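Local coordinates for glucokinase (Streptomyces griseus, PDB 3VGL), which probably phosphorylates D-glucose to glucose 6-phosphate at the expense of ATP, as a zinc-containing kinase of the ROK family, at residues A[188-193]-A[210-214]; A[253-259]-A[290-295]. All coordinates share one frame; numbering follows the deposited sequence.

Interaction 1 (A[188-193]-A[210-214])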
loop_
_atom_site.group_PDB
_atom_site.type_symbol
_atom_site.label_atom_id
_atom_site.label_comp_id
_atom_site.label_asym_id
_atom_site.label_seq_id
_atom_site.Cartn_x
_atom_site.Cartn_y
_atom_site.Cartn_z
ATOM N N ALA A 188 -13.088 -1.928 16.258
ATOM C CA ALA A 188 -14.188 -1.423 17.086
ATOM C C ALA A 188 -13.745 -0.314 18.016
ATOM O O ALA A 188 -14.494 0.642 18.228
ATOM C CB ALA A 188 -14.817 -2.538 17.853
ATOM N N LYS A 189 -12.548 -0.438 18.583
ATOM C CA LYS A 189 -12.039 0.621 19.455
ATOM C C LYS A 189 -11.763 1.910 18.686
ATOM O O LYS A 189 -12.048 2.995 19.196
ATOM C CB LYS A 189 -10.809 0.170 20.245
ATOM C CG LYS A 189 -11.133 -0.864 21.323
ATOM C CD LYS A 189 -9.904 -1.286 22.117
ATOM C CE LYS A 189 -10.313 -2.224 23.253
ATOM N NZ LYS A 189 -9.173 -2.634 24.120
ATOM N N GLN A 190 -11.207 1.789 17.477
ATOM C CA GLN A 190 -11.033 2.938 16.574
ATOM C C GLN A 190 -12.368 3.644 16.333
ATOM O O GLN A 190 -12.459 4.873 16.437
ATOM C CB GLN A 190 -10.460 2.510 15.210
ATOM C CG GLN A 190 -8.962 2.184 15.157
ATOM C CD GLN A 190 -8.460 1.773 13.744
ATOM O OE1 GLN A 190 -9.240 1.383 12.857
ATOM N NE2 GLN A 190 -7.143 1.838 13.553
ATOM N N ARG A 191 -13.399 2.864 16.021
ATOM C CA ARG A 191 -14.688 3.415 15.616
ATOM C C ARG A 191 -15.476 3.947 16.799
ATOM O O ARG A 191 -16.161 4.976 16.683
ATOM C CB ARG A 191 -15.490 2.394 14.807
ATOM C CG ARG A 191 -14.914 2.193 13.407
ATOM C CD ARG A 191 -15.215 0.827 12.807
ATOM N NE ARG A 191 -14.617 0.681 11.463
ATOM C CZ ARG A 191 -13.305 0.586 11.236
ATOM N NH1 ARG A 191 -12.436 0.615 12.237
ATOM N NH2 ARG A 191 -12.843 0.481 9.989
ATOM N N ALA A 192 -15.383 3.263 17.936
ATOM C CA ALA A 192 -16.067 3.735 19.148
ATOM C C ALA A 192 -15.418 5.009 19.687
ATOM O O ALA A 192 -16.112 5.883 20.241
ATOM C CB ALA A 192 -16.100 2.651 20.217
ATOM N N ASN A 193 -14.099 5.124 19.518
ATOM C CA ASN A 193 -13.405 6.342 19.906
ATOM C C ASN A 193 -13.782 7.530 19.018
ATOM O O ASN A 193 -13.954 8.645 19.516
ATOM C CB ASN A 193 -11.889 6.165 19.940
ATOM C CG ASN A 193 -11.180 7.442 20.342
ATOM O OD1 ASN A 193 -11.290 7.887 21.487
ATOM N ND2 ASN A 193 -10.486 8.064 19.390
ATOM N N VAL A 210 -14.002 2.823 25.954
ATOM C CA VAL A 210 -13.398 2.222 24.757
ATOM C C VAL A 210 -12.446 1.089 25.149
ATOM O O VAL A 210 -12.471 0.012 24.545
ATOM C CB VAL A 210 -12.658 3.287 23.906
ATOM C CG1 VAL A 210 -11.823 2.635 22.797
ATOM C CG2 VAL A 210 -13.659 4.262 23.301
ATOM N N ASP A 211 -11.631 1.335 26.176
ATOM C CA ASP A 211 -10.639 0.370 26.642
ATOM C C ASP A 211 -11.273 -0.933 27.124
ATOM O O ASP A 211 -10.628 -1.991 27.100
ATOM C CB ASP A 211 -9.815 0.972 27.775
ATOM C CG ASP A 211 -8.359 0.580 27.700
ATOM O OD1 ASP A 211 -7.957 -0.363 28.420
ATOM O OD2 ASP A 211 -7.622 1.209 26.903
ATOM N N GLY A 212 -12.530 -0.848 27.559
ATOM C CA GLY A 212 -13.274 -2.006 28.064
ATOM C C GLY A 212 -13.986 -2.835 27.002
ATOM O O GLY A 212 -14.659 -3.817 27.325
ATOM N N ILE A 213 -13.845 -2.455 25.733
ATOM C CA ILE A 213 -14.459 -3.223 24.639
ATOM C C ILE A 213 -13.751 -4.567 24.474
ATOM O O ILE A 213 -12.533 -4.600 24.303
ATOM C CB ILE A 213 -14.411 -2.459 23.286
ATOM C CG1 ILE A 213 -15.307 -1.214 23.331
ATOM C CG2 ILE A 213 -14.832 -3.379 22.116
ATOM C CD1 ILE A 213 -15.030 -0.205 22.183
ATOM N N GLU A 214 -14.522 -5.654 24.543
ATOM C CA GLU A 214 -14.002 -7.011 24.327
ATOM C C GLU A 214 -14.622 -7.639 23.079
ATOM O O GLU A 214 -15.724 -7.268 22.674
ATOM C CB GLU A 214 -14.271 -7.889 25.551
ATOM C CG GLU A 214 -13.492 -7.459 26.786
ATOM C CD GLU A 214 -13.937 -8.163 28.047
ATOM O OE1 GLU A 214 -13.673 -7.614 29.141
ATOM O OE2 GLU A 214 -14.559 -9.250 27.953
#

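Interaction 2 (A[253-259]-A[290-295])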
loop_
_atom_site.group_PDB
_atom_site.type_symbol
_atom_site.label_atom_id
_atom_site.label_comp_id
_atom_site.label_asym_id
_atom_site.label_seq_id
_atom_site.Cartn_x
_atom_site.Cartn_y
_atom_site.Cartn_z
ATOM N N PRO A 253 -9.595 -24.562 -3.525
ATOM C CA PRO A 253 -10.249 -25.677 -2.812
ATOM C C PRO A 253 -11.749 -25.704 -3.116
ATOM O O PRO A 253 -12.281 -24.752 -3.687
ATOM C CB PRO A 253 -10.025 -25.313 -1.351
ATOM C CG PRO A 253 -10.159 -23.809 -1.374
ATOM C CD PRO A 253 -9.434 -23.379 -2.643
ATOM N N SER A 254 -12.437 -26.771 -2.709
ATOM C CA SER A 254 -13.887 -26.793 -2.833
ATOM C C SER A 254 -14.542 -25.944 -1.735
ATOM O O SER A 254 -15.649 -25.427 -1.923
ATOM C CB SER A 254 -14.404 -28.231 -2.774
ATOM O OG SER A 254 -13.957 -28.871 -1.596
ATOM N N ALA A 255 -13.856 -25.813 -0.602
ATOM C CA ALA A 255 -14.381 -25.034 0.507
ATOM C C ALA A 255 -13.291 -24.366 1.324
ATOM O O ALA A 255 -12.199 -24.933 1.519
ATOM C CB ALA A 255 -15.232 -25.932 1.420
ATOM N N PHE A 256 -13.635 -23.174 1.803
ATOM C CA PHE A 256 -12.941 -22.494 2.898
ATOM C C PHE A 256 -13.736 -22.662 4.169
ATOM O O PHE A 256 -14.967 -22.553 4.152
ATOM C CB PHE A 256 -12.782 -21.004 2.597
ATOM C CG PHE A 256 -11.868 -20.741 1.449
ATOM C CD1 PHE A 256 -10.504 -20.913 1.615
ATOM C CD2 PHE A 256 -12.369 -20.412 0.183
ATOM C CE1 PHE A 256 -9.626 -20.729 0.544
ATOM C CE2 PHE A 256 -11.471 -20.194 -0.906
ATOM C CZ PHE A 256 -10.113 -20.367 -0.707
ATOM N N ILE A 257 -13.024 -22.944 5.256
ATOM C CA ILE A 257 -13.662 -23.150 6.566
ATOM C C ILE A 257 -13.039 -22.149 7.512
ATOM O O ILE A 257 -11.813 -22.127 7.679
ATOM C CB ILE A 257 -13.486 -24.590 7.071
ATOM C CG1 ILE A 257 -14.006 -25.586 6.024
ATOM C CG2 ILE A 257 -14.205 -24.773 8.407
ATOM C CD1 ILE A 257 -13.647 -27.039 6.302
ATOM N N VAL A 258 -13.883 -21.309 8.102
ATOM C CA VAL A 258 -13.422 -20.239 8.994
ATOM C C VAL A 258 -13.660 -20.657 10.430
ATOM O O VAL A 258 -14.813 -20.897 10.828
ATOM C CB VAL A 258 -14.166 -18.914 8.691
ATOM C CG1 VAL A 258 -13.626 -17.801 9.587
ATOM C CG2 VAL A 258 -13.950 -18.511 7.228
ATOM N N GLY A 259 -12.559 -20.759 11.192
ATOM C CA GLY A 259 -12.618 -21.173 12.600
ATOM C C GLY A 259 -12.069 -20.061 13.484
ATOM O O GLY A 259 -12.090 -18.870 13.118
ATOM N N ALA A 290 -15.555 -21.336 -4.481
ATOM C CA ALA A 290 -15.581 -22.235 -3.327
ATOM C C ALA A 290 -16.703 -21.855 -2.386
ATOM O O ALA A 290 -17.177 -20.714 -2.397
ATOM C CB ALA A 290 -14.262 -22.123 -2.584
ATOM N N GLN A 291 -17.126 -22.818 -1.570
ATOM C CA GLN A 291 -17.978 -22.528 -0.428
ATOM C C GLN A 291 -17.136 -21.826 0.631
ATOM O O GLN A 291 -15.907 -22.021 0.707
ATOM C CB GLN A 291 -18.545 -23.809 0.171
ATOM C CG GLN A 291 -19.451 -24.545 -0.816
ATOM C CD GLN A 291 -19.905 -25.860 -0.257
ATOM O OE1 GLN A 291 -20.595 -25.898 0.744
ATOM N NE2 GLN A 291 -19.516 -26.951 -0.907
ATOM N N VAL A 292 -17.811 -21.002 1.422
ATOM C CA VAL A 292 -17.192 -20.363 2.587
ATOM C C VAL A 292 -18.069 -20.737 3.769
ATOM O O VAL A 292 -19.233 -20.331 3.840
ATOM C CB VAL A 292 -17.102 -18.821 2.447
ATOM C CG1 VAL A 292 -16.429 -18.231 3.700
ATOM C CG2 VAL A 292 -16.271 -18.431 1.219
ATOM N N LEU A 293 -17.498 -21.512 4.683
ATOM C CA LEU A 293 -18.283 -22.156 5.753
ATOM C C LEU A 293 -17.735 -21.860 7.125
ATOM O O LEU A 293 -16.522 -21.781 7.312
ATOM C CB LEU A 293 -18.301 -23.678 5.567
ATOM C CG LEU A 293 -18.787 -24.176 4.200
ATOM C CD1 LEU A 293 -18.535 -25.669 4.074
ATOM C CD2 LEU A 293 -20.257 -23.842 4.007
ATOM N N ALA A 294 -18.623 -21.712 8.105
ATOM C CA ALA A 294 -18.180 -21.671 9.492
ATOM C C ALA A 294 -17.690 -23.051 9.908
ATOM O O ALA A 294 -18.271 -24.073 9.508
ATOM C CB ALA A 294 -19.334 -21.254 10.396
ATOM N N ALA A 295 -16.630 -23.083 10.712
ATOM C CA ALA A 295 -16.237 -24.303 11.398
ATOM C C ALA A 295 -17.438 -24.830 12.179
ATOM O O ALA A 295 -18.017 -24.124 13.009
ATOM C CB ALA A 295 -15.055 -24.023 12.348
HETATM O O HOH W 1 -17.597 -26.685 -3.210
#

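Interaction 1 (A[188-193]-A[210-214])
The apolar part of this contact is made by Ile213 and Val210, which meet the side of helix 181-194 that carries Ala188, Lys189 and Ala192. Ile213 sends CD1 against the methyl of Ala192, CB to CD1 3.6 Å, while its CG2 branch reaches the CB of Ala188. The two branches of Val210 divide the work: CG1 lies 3.7 Å from CB of Lys189, and CG2 approaches the backbone of Asn193 and the methyl of Ala192. Lys189 has CG anti to its carbonyl carbon (chi1 -70°), and the extended chain beyond carries CE across the turn to 3.4 Å from O of Val210 and equally near O of Ile213.

The polar part is slight. NZ of Lys189 gives a weak hydrogen bond to O of Asp211 (3.4 Å), and the carboxylate of Asp211 stays apart, with OD2 5.0 Å from NZ. The ammonium thus faces peptide oxygens of a turn whose own closing bond runs from N of Ile213 to O of Val210.

Ile218 of helix 215-223 touches both Ala188 and Ile213. The arrangement is a helix flank packed on a type I beta turn, here the turn that leads to Glu214, the N-cap residue of the following helix.

Interaction 2 (A[253-259]-A[290-295])
Five backbone hydrogen bonds join Ser254, Phe256 and Val258 to Gln291, Leu293 and Ala295, a parallel pairing in which each central residue both gives and receives. Phe256 donates N to O of Gln291 at 2.8 Å, almost straight at 174°, and its own O accepts from N of Leu293. Two residues on, Val258 repeats the scheme: its N meets O of Leu293 nearly along the C=O axis, whereas N of Ala295 lies 2.8 Å from O of Val258 but well out of the plane of that carbonyl. At the other end N of Gln291 reaches O of Ser254 (3.0 Å). That oxygen also accepts from a water, which in turn takes a hydrogen from NE2 of Gln291 at 3.0 Å, so the side chain closes a second route to the same carbonyl. CA-H groups of Ala255, Val292 and Ile257 approach the same oxygens of Gln291, Phe256 and Leu293 that take the N-H bonds.

Side chains alternate between the two faces. On one, CD2 of Phe256 lies 3.8 Å from CB of Ala290, CG of Pro253 rests over a face of the ring toward its rim, and CG2 of Val258 meets CG1 of Val292; helices 227-251 and 267-280 cover this layer. On the other, which meets Ala118 and His122, CB of Ala255 faces CD1 of Leu293. CG2 of Ile257, anti to the backbone N, points forward and across to the neighbouring segment, 3.6 Å from CA of Ala295.

Strand 255-259 also bonds to strand 125-130, and helix 267-280 makes the beta-alpha-beta crossover to strand 291-294. The chemistry implies a register fixed by main-chain bonds, while apolar Phe256, Val258 and Val292 join one face to the helices.

In the fold
Both contacts belong to the actin-like ATPase architecture of the ROK family, yet they show how chemistry follows position. Interaction 2 is buried: it unites two neighbouring strands of a central mixed sheet, with regular main-chain bonding. Interaction 1 is partly buried and peripheral, its centre about 22 Å from that of the chain, where a helix meets a loop through side chains and one weak bond. They share no element and do not touch, their nearest atoms being about 15 Å apart, but helix 227-251 packs on both, beside Ala188 in one and Phe256 and Val292 in the other. The side chain of Ile213 is about 8 Å from the bound nucleotide analogue, and Gly259 is at a like distance.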